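Side-chain contacts in metallophosphoesterase (Sphaerobacter thermophilus, PDB 3RQZ), which binds zinc ions in a calcineurin-like phosphoesterase fold and probably acts as a metal-dependent phosphatase: residues 98-101 / 102-106; 120-123 / 124-128; 139-143 / 144-148. One frame throughout, in Å; residues are numbered along the deposited sequence.

Contact 1. Residues 98-101 / 102-106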
loop_
_atom_site.group_PDB
_atom_site.type_symbol
_atom_site.label_atom_id
_atom_site.label_comp_id
_atom_site.label_asym_id
_atom_site.label_seq_id
_atom_site.Cartn_x
_atom_site.Cartn_y
_atom_site.Cartn_z
ATOM N N LEU A 98 17.123 4.481 -5.415
ATOM C CA LEU A 98 16.652 5.347 -6.499
ATOM C C LEU A 98 16.464 4.574 -7.811
ATOM O O LEU A 98 15.446 4.726 -8.476
ATOM C CB LEU A 98 17.599 6.548 -6.694
ATOM C CG LEU A 98 17.647 7.414 -5.409
ATOM C CD1 LEU A 98 18.887 8.342 -5.385
ATOM C CD2 LEU A 98 16.324 8.193 -5.257
ATOM N N GLN A 99 17.442 3.749 -8.183
ATOM C CA GLN A 99 17.333 2.951 -9.422
ATOM C C GLN A 99 16.155 1.992 -9.366
ATOM O O GLN A 99 15.445 1.796 -10.353
ATOM C CB GLN A 99 18.617 2.161 -9.685
ATOM C CG GLN A 99 19.809 3.017 -10.102
ATOM C CD GLN A 99 21.097 2.210 -10.092
ATOM O OE1 GLN A 99 21.058 0.992 -10.154
ATOM N NE2 GLN A 99 22.237 2.885 -9.995
ATOM N N TYR A 100 15.941 1.380 -8.209
ATOM C CA TYR A 100 14.837 0.455 -8.112
ATOM C C TYR A 100 13.479 1.165 -8.274
ATOM O O TYR A 100 12.606 0.705 -9.007
ATOM C CB TYR A 100 14.873 -0.322 -6.776
ATOM C CG TYR A 100 13.660 -1.199 -6.592
ATOM C CD1 TYR A 100 13.531 -2.395 -7.305
ATOM C CD2 TYR A 100 12.650 -0.844 -5.687
ATOM C CE1 TYR A 100 12.402 -3.216 -7.156
ATOM C CE2 TYR A 100 11.521 -1.641 -5.519
ATOM C CZ TYR A 100 11.406 -2.849 -6.265
ATOM O OH TYR A 100 10.303 -3.662 -6.096
ATOM N N LEU A 101 13.291 2.241 -7.522
ATOM C CA LEU A 101 12.045 3.016 -7.593
ATOM C C LEU A 101 11.807 3.545 -8.996
ATOM O O LEU A 101 10.684 3.463 -9.477
ATOM C CB LEU A 101 12.004 4.124 -6.555
ATOM C CG LEU A 101 11.976 3.642 -5.094
ATOM C CD1 LEU A 101 12.085 4.851 -4.207
ATOM C CD2 LEU A 101 10.735 2.777 -4.738
ATOM N N GLU A 102 12.866 4.056 -9.642
ATOM C CA GLU A 102 12.784 4.533 -11.014
ATOM C C GLU A 102 12.366 3.440 -11.986
ATOM O O GLU A 102 11.798 3.724 -13.049
ATOM C CB GLU A 102 14.120 5.153 -11.464
ATOM C CG GLU A 102 14.395 6.500 -10.795
ATOM C CD GLU A 102 15.864 6.978 -10.880
ATOM O OE1 GLU A 102 16.674 6.361 -11.612
ATOM O OE2 GLU A 102 16.206 7.983 -10.209
ATOM N N SER A 103 12.619 2.180 -11.627
ATOM C CA SER A 103 12.331 1.115 -12.579
ATOM C C SER A 103 10.866 0.717 -12.577
ATOM O O SER A 103 10.410 0.057 -13.528
ATOM C CB SER A 103 13.227 -0.103 -12.301
ATOM O OG SER A 103 12.784 -0.841 -11.159
ATOM N N LEU A 104 10.123 1.111 -11.529
ATOM C CA LEU A 104 8.809 0.526 -11.276
ATOM C C LEU A 104 7.753 1.045 -12.261
ATOM O O LEU A 104 7.734 2.231 -12.583
ATOM C CB LEU A 104 8.343 0.708 -9.818
ATOM C CG LEU A 104 9.223 0.116 -8.704
ATOM C CD1 LEU A 104 8.529 0.277 -7.340
ATOM C CD2 LEU A 104 9.517 -1.380 -8.924
ATOM N N PRO A 105 6.887 0.145 -12.744
ATOM C CA PRO A 105 5.763 0.515 -13.577
ATOM C C PRO A 105 4.676 1.170 -12.711
ATOM O O PRO A 105 4.638 0.980 -11.475
ATOM C CB PRO A 105 5.304 -0.845 -14.099
ATOM C CG PRO A 105 5.500 -1.756 -12.888
ATOM C CD PRO A 105 6.835 -1.280 -12.354
ATOM N N ASN A 106 3.824 1.988 -13.312
ATOM C CA ASN A 106 2.674 2.471 -12.529
ATOM C C ASN A 106 1.475 1.522 -12.586
ATOM O O ASN A 106 0.492 1.712 -11.895
ATOM C CB ASN A 106 2.339 3.940 -12.879
ATOM C CG ASN A 106 1.772 4.123 -14.259
ATOM O OD1 ASN A 106 1.207 3.219 -14.829
ATOM N ND2 ASN A 106 1.910 5.335 -14.798
#
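The C-terminal turn of helix 95-103, where the chain leaves the helix for a loop, is closed by Tyr100, Leu101, Ser103 and Leu104. Glu102 N still makes a regular helical bond to Leu98 O, at 2.9 Å. At the next residue the pattern tightens to i to i+3: Ser103 N reaches Tyr100 O at 3.0 Å, and its bond to Gln99 O is only weak. Leu104 N follows suit, donating to Leu101 O at 3.2 Å. The hydroxyl of Ser103 doubles the hold on Tyr100 O. Its chi1 of 76° sets OG between the backbone N and the carbonyl carbon, turned back toward the preceding turn. From there Ser103 OG donates to Tyr100 O at 2.7 Å, so a single carbonyl oxygen accepts two bonds from one residue. Beyond this, Leu104 lays a methyl over one face of the Tyr100 ring. Leu104 CD2 stands 4.0 Å from the centroid of the Tyr100 ring, displaced toward the phenol end, where it lies 3.6 Å from Tyr100 CZ, a CH-pi contact. Leu104 CD1 also approaches Leu101 CD2. The Tyr100 hydroxyl bonds to Ser60, while the ring packs on Val49, Val52 and Arg53 of helix 45-55; just past the turn, the backbone of Pro105 pairs with that of Ile62.

Contact 2. Residues 120-123 / 124-128; sequences PRHP and IWEYI
Arg121 and Glu126 form a salt bridge across this turn, with guanidinium and carboxylate nearly coplanar, their planes 18° apart. Arg121 NH1 donates to the syn lone pair of Glu126 OE2 at 2.7 Å; Arg121 NE points at Glu126 OE1 in a longer, weak bond of 3.3 Å. The arginine chain bends at chi3 (-63°), which swings its end back to the glutamate, whereas Glu126 is extended from the backbone outward. Glu126 OE1 is also held by Ser119 OG and Asn137 ND2, so several donors hold the carboxylate, which probably favours its charged form. The backbone closes the same turn through His122 O, which accepts both from Trp125 N at 3.1 Å and from Glu126 N at 3.2 Å. Around this polar core, His122 CB packs on Glu126 CB at 3.7 Å, and the imidazole offers its CD2 edge to the carboxylate, with the two planes almost perpendicular. Farther out, Pro120 CD meets Ile128 CD1 at 4.1 Å, the two side chains crossing at about a right angle. The turn lies between strand 113-116 and helix 131-137. Leu136 and Ile133 of that helix pack on Arg121 and Glu126, while on the metal side Trp125 O accepts from the zinc ligand His150 and Ile124 and Trp125 touch Asn64 of helix 64-69.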
loop_
_atom_site.group_PDB
_atom_site.type_symbol
_atom_site.label_atom_id
_atom_site.label_comp_id
_atom_site.label_asym_id
_atom_site.label_seq_id
_atom_site.Cartn_x
_atom_site.Cartn_y
_atom_site.Cartn_z
ATOM N N PRO A 120 -7.284 2.755 -11.662
ATOM C CA PRO A 120 -6.888 2.449 -13.044
ATOM C C PRO A 120 -7.068 3.614 -14.034
ATOM O O PRO A 120 -6.437 3.615 -15.114
ATOM C CB PRO A 120 -7.741 1.216 -13.399
ATOM C CG PRO A 120 -8.812 1.172 -12.398
ATOM C CD PRO A 120 -8.256 1.772 -11.145
ATOM N N ARG A 121 -7.865 4.630 -13.683
ATOM C CA ARG A 121 -7.876 5.858 -14.495
ATOM C C ARG A 121 -6.597 6.665 -14.340
ATOM O O ARG A 121 -6.047 7.183 -15.335
ATOM C CB ARG A 121 -9.061 6.782 -14.156
ATOM C CG ARG A 121 -10.411 6.219 -14.458
ATOM C CD ARG A 121 -11.416 7.340 -14.635
ATOM N NE ARG A 121 -11.557 8.105 -13.400
ATOM C CZ ARG A 121 -12.405 9.108 -13.254
ATOM N NH1 ARG A 121 -12.457 9.765 -12.101
ATOM N NH2 ARG A 121 -13.205 9.441 -14.261
ATOM N N HIS A 122 -6.151 6.804 -13.088
ATOM C CA HIS A 122 -4.982 7.619 -12.743
ATOM C C HIS A 122 -4.105 6.879 -11.759
ATOM O O HIS A 122 -4.205 7.107 -10.559
ATOM C CB HIS A 122 -5.453 8.956 -12.148
ATOM C CG HIS A 122 -6.430 9.672 -13.026
ATOM N ND1 HIS A 122 -6.051 10.289 -14.195
ATOM C CD2 HIS A 122 -7.774 9.843 -12.927
ATOM C CE1 HIS A 122 -7.112 10.833 -14.770
ATOM N NE2 HIS A 122 -8.171 10.576 -14.021
ATOM N N PRO A 123 -3.232 5.989 -12.269
ATOM C CA PRO A 123 -2.536 5.000 -11.454
ATOM C C PRO A 123 -1.854 5.527 -10.193
ATOM O O PRO A 123 -1.942 4.888 -9.132
ATOM C CB PRO A 123 -1.517 4.400 -12.437
ATOM C CG PRO A 123 -2.160 4.507 -13.746
ATOM C CD PRO A 123 -3.066 5.705 -13.710
ATOM N N ILE A 124 -1.171 6.665 -10.302
ATOM C CA ILE A 124 -0.356 7.182 -9.187
ATOM C C ILE A 124 -1.194 7.987 -8.197
ATOM O O ILE A 124 -0.874 8.078 -7.004
ATOM C CB ILE A 124 0.792 8.117 -9.739
ATOM C CG1 ILE A 124 1.756 7.321 -10.614
ATOM C CG2 ILE A 124 1.568 8.775 -8.642
ATOM C CD1 ILE A 124 1.944 5.935 -10.130
ATOM N N TRP A 125 -2.260 8.584 -8.698
ATOM C CA TRP A 125 -2.818 9.762 -8.017
ATOM C C TRP A 125 -4.213 9.658 -7.442
ATOM O O TRP A 125 -4.508 10.301 -6.415
ATOM C CB TRP A 125 -2.819 10.930 -8.997
ATOM C CG TRP A 125 -1.495 11.319 -9.477
ATOM C CD1 TRP A 125 -1.026 11.210 -10.761
ATOM C CD2 TRP A 125 -0.439 11.930 -8.709
ATOM N NE1 TRP A 125 0.263 11.711 -10.836
ATOM C CE2 TRP A 125 0.639 12.173 -9.599
ATOM C CE3 TRP A 125 -0.312 12.315 -7.363
ATOM C CZ2 TRP A 125 1.842 12.770 -9.185
ATOM C CZ3 TRP A 125 0.883 12.904 -6.952
ATOM C CH2 TRP A 125 1.949 13.125 -7.870
ATOM N N GLU A 126 -5.090 8.898 -8.088
ATOM C CA GLU A 126 -6.532 9.010 -7.762
ATOM C C GLU A 126 -6.920 8.096 -6.608
ATOM O O GLU A 126 -6.577 6.925 -6.617
ATOM C CB GLU A 126 -7.404 8.701 -8.989
ATOM C CG GLU A 126 -8.934 8.793 -8.735
ATOM C CD GLU A 126 -9.761 8.663 -10.008
ATOM O OE1 GLU A 126 -9.705 7.620 -10.692
ATOM O OE2 GLU A 126 -10.489 9.629 -10.327
ATOM N N TYR A 127 -7.640 8.636 -5.629
ATOM C CA TYR A 127 -8.163 7.829 -4.504
ATOM C C TYR A 127 -9.489 7.197 -4.895
ATOM O O TYR A 127 -10.311 7.831 -5.549
ATOM C CB TYR A 127 -8.399 8.670 -3.248
ATOM C CG TYR A 127 -7.194 9.394 -2.694
ATOM C CD1 TYR A 127 -6.313 8.752 -1.811
ATOM C CD2 TYR A 127 -6.957 10.725 -3.019
ATOM C CE1 TYR A 127 -5.203 9.425 -1.282
ATOM C CE2 TYR A 127 -5.865 11.412 -2.505
ATOM C CZ TYR A 127 -4.997 10.758 -1.625
ATOM O OH TYR A 127 -3.918 11.423 -1.112
ATOM N N ILE A 128 -9.707 5.955 -4.495
ATOM C CA ILE A 128 -11.026 5.346 -4.633
ATOM C C ILE A 128 -11.585 5.056 -3.246
ATOM O O ILE A 128 -11.111 4.138 -2.565
ATOM C CB ILE A 128 -10.973 4.029 -5.419
ATOM C CG1 ILE A 128 -10.266 4.242 -6.765
ATOM C CG2 ILE A 128 -12.437 3.446 -5.522
ATOM C CD1 ILE A 128 -10.208 3.000 -7.714
#

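Contact 3. Residues 139-143 / 144-148; sequences PAFDT and PLCFV
A Cys sulfur-aromatic contact between Cys146 and Phe141 and a hydroxyl bond from Thr143 to Leu145 tie the loop after helix 131-137 to strand 145-147, an interior strand of a mixed five-stranded sheet. In the aromatic part, Cys146 CB sits almost squarely over the middle of the Phe141 ring, 3.5 Å from its centroid and only 5° off the normal, a close CH-pi contact. Cys146 SG lies over the Phe141 ring, 4.5 Å from its centroid. With chi1 at 70°, Phe141 CG stands between its own backbone N and carbonyl carbon, and the ring is thereby folded back over the start of the strand. Pro144 O meets the ring near its plane, 4.0 Å from Phe141 CE2. Arg183 makes a cation-pi contact with this ring and also donates to Phe141 O and Thr143 O, which pins the bend to the residue just before strand 184-188.

The polar part belongs to Thr143. Its OG1 has a second partner in the hydroxyl of Thr114 on strand 113-116, so this buried side chain links the loop to the adjoining strand as well. Within the turn, Thr143 OG1 donates to Leu145 O at 2.8 Å, from 38° above the carbonyl plane.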
loop_
_atom_site.group_PDB
_atom_site.type_symbol
_atom_site.label_atom_id
_atom_site.label_comp_id
_atom_site.label_asym_id
_atom_site.label_seq_id
_atom_site.Cartn_x
_atom_site.Cartn_y
_atom_site.Cartn_z
ATOM N N PRO A 139 -14.878 0.659 -15.856
ATOM C CA PRO A 139 -14.553 0.643 -17.298
ATOM C C PRO A 139 -13.067 0.839 -17.615
ATOM O O PRO A 139 -12.641 0.534 -18.740
ATOM C CB PRO A 139 -15.376 1.813 -17.873
ATOM C CG PRO A 139 -16.433 2.126 -16.819
ATOM C CD PRO A 139 -15.740 1.802 -15.500
ATOM N N ALA A 140 -12.296 1.320 -16.637
ATOM C CA ALA A 140 -10.868 1.625 -16.810
ATOM C C ALA A 140 -9.900 0.420 -16.653
ATOM O O ALA A 140 -8.695 0.555 -16.855
ATOM C CB ALA A 140 -10.437 2.802 -15.886
ATOM N N PHE A 141 -10.419 -0.746 -16.275
ATOM C CA PHE A 141 -9.635 -1.971 -16.313
ATOM C C PHE A 141 -10.505 -3.063 -16.908
ATOM O O PHE A 141 -11.732 -2.973 -16.838
ATOM C CB PHE A 141 -9.057 -2.352 -14.934
ATOM C CG PHE A 141 -10.085 -2.819 -13.931
ATOM C CD1 PHE A 141 -10.855 -1.903 -13.213
ATOM C CD2 PHE A 141 -10.272 -4.188 -13.704
ATOM C CE1 PHE A 141 -11.800 -2.340 -12.246
ATOM C CE2 PHE A 141 -11.207 -4.645 -12.760
ATOM C CZ PHE A 141 -11.991 -3.717 -12.031
ATOM N N ASP A 142 -9.875 -4.078 -17.490
ATOM C CA ASP A 142 -10.583 -5.094 -18.259
ATOM C C ASP A 142 -10.306 -6.521 -17.729
ATOM O O ASP A 142 -10.435 -7.501 -18.443
ATOM C CB ASP A 142 -10.216 -4.954 -19.747
ATOM C CG ASP A 142 -8.699 -5.020 -19.999
ATOM O OD1 ASP A 142 -7.920 -5.293 -19.061
ATOM O OD2 ASP A 142 -8.268 -4.803 -21.158
ATOM N N THR A 143 -9.907 -6.621 -16.469
ATOM C CA THR A 143 -9.699 -7.911 -15.846
ATOM C C THR A 143 -10.819 -8.091 -14.799
ATOM O O THR A 143 -11.472 -7.128 -14.432
ATOM C CB THR A 143 -8.341 -7.950 -15.141
ATOM O OG1 THR A 143 -8.202 -6.775 -14.323
ATOM C CG2 THR A 143 -7.211 -7.978 -16.162
ATOM N N PRO A 144 -11.033 -9.322 -14.320
ATOM C CA PRO A 144 -11.996 -9.517 -13.245
ATOM C C PRO A 144 -11.669 -8.691 -12.004
ATOM O O PRO A 144 -12.580 -8.184 -11.364
ATOM C CB PRO A 144 -11.868 -11.013 -12.943
ATOM C CG PRO A 144 -11.396 -11.602 -14.222
ATOM C CD PRO A 144 -10.431 -10.599 -14.741
ATOM N N LEU A 145 -10.386 -8.498 -11.682
ATOM C CA LEU A 145 -10.035 -7.855 -10.401
ATOM C C LEU A 145 -9.095 -6.672 -10.611
ATOM O O LEU A 145 -8.251 -6.725 -11.509
ATOM C CB LEU A 145 -9.367 -8.881 -9.475
ATOM C CG LEU A 145 -10.071 -10.195 -9.118
ATOM C CD1 LEU A 145 -9.101 -10.992 -8.271
ATOM C CD2 LEU A 145 -11.399 -9.976 -8.371
ATOM N N CYS A 146 -9.285 -5.599 -9.830
ATOM C CA CYS A 146 -8.297 -4.494 -9.718
ATOM C C CYS A 146 -7.930 -4.236 -8.260
ATOM O O CYS A 146 -8.822 -4.013 -7.407
ATOM C CB CYS A 146 -8.823 -3.191 -10.334
ATOM S SG CYS A 146 -7.526 -1.897 -10.485
ATOM N N PHE A 147 -6.633 -4.298 -7.969
ATOM C CA PHE A 147 -6.105 -4.035 -6.634
ATOM C C PHE A 147 -5.542 -2.640 -6.592
ATOM O O PHE A 147 -4.769 -2.242 -7.482
ATOM C CB PHE A 147 -5.016 -5.059 -6.243
ATOM C CG PHE A 147 -5.556 -6.453 -6.071
ATOM C CD1 PHE A 147 -6.190 -6.815 -4.873
ATOM C CD2 PHE A 147 -5.528 -7.370 -7.129
ATOM C CE1 PHE A 147 -6.720 -8.112 -4.709
ATOM C CE2 PHE A 147 -6.037 -8.665 -6.975
ATOM C CZ PHE A 147 -6.638 -9.042 -5.772
ATOM N N VAL A 148 -5.934 -1.903 -5.561
ATOM C CA VAL A 148 -5.531 -0.507 -5.396
ATOM C C VAL A 148 -5.113 -0.225 -3.948
ATOM O O VAL A 148 -5.491 -0.973 -3.050
ATOM C CB VAL A 148 -6.679 0.468 -5.805
ATOM C CG1 VAL A 148 -7.183 0.190 -7.223
ATOM C CG2 VAL A 148 -7.870 0.410 -4.805
#

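All three contacts are turns closed within a few residues, but their settings differ. Contact 3 is buried, contacts 1 and 2 only partly. Contacts 1 and 3 each set an aliphatic carbon over an aromatic ring; contact 1 adds the serine and backbone bonds of a helix end, contact 3 a threonine hydroxyl bonded both within the turn and to the next strand. Contact 2 instead relies on a charged pair in a loop beside the zinc site. Contact 2 is the bridge: Asn106 of contact 1 packs on Pro123 and Ile124, while Pro120 and Arg121 pack on Ala140, Phe141 and Cys146 of contact 3. Contacts 1 and 3 do not touch, their nearest atoms being about 8 Å apart.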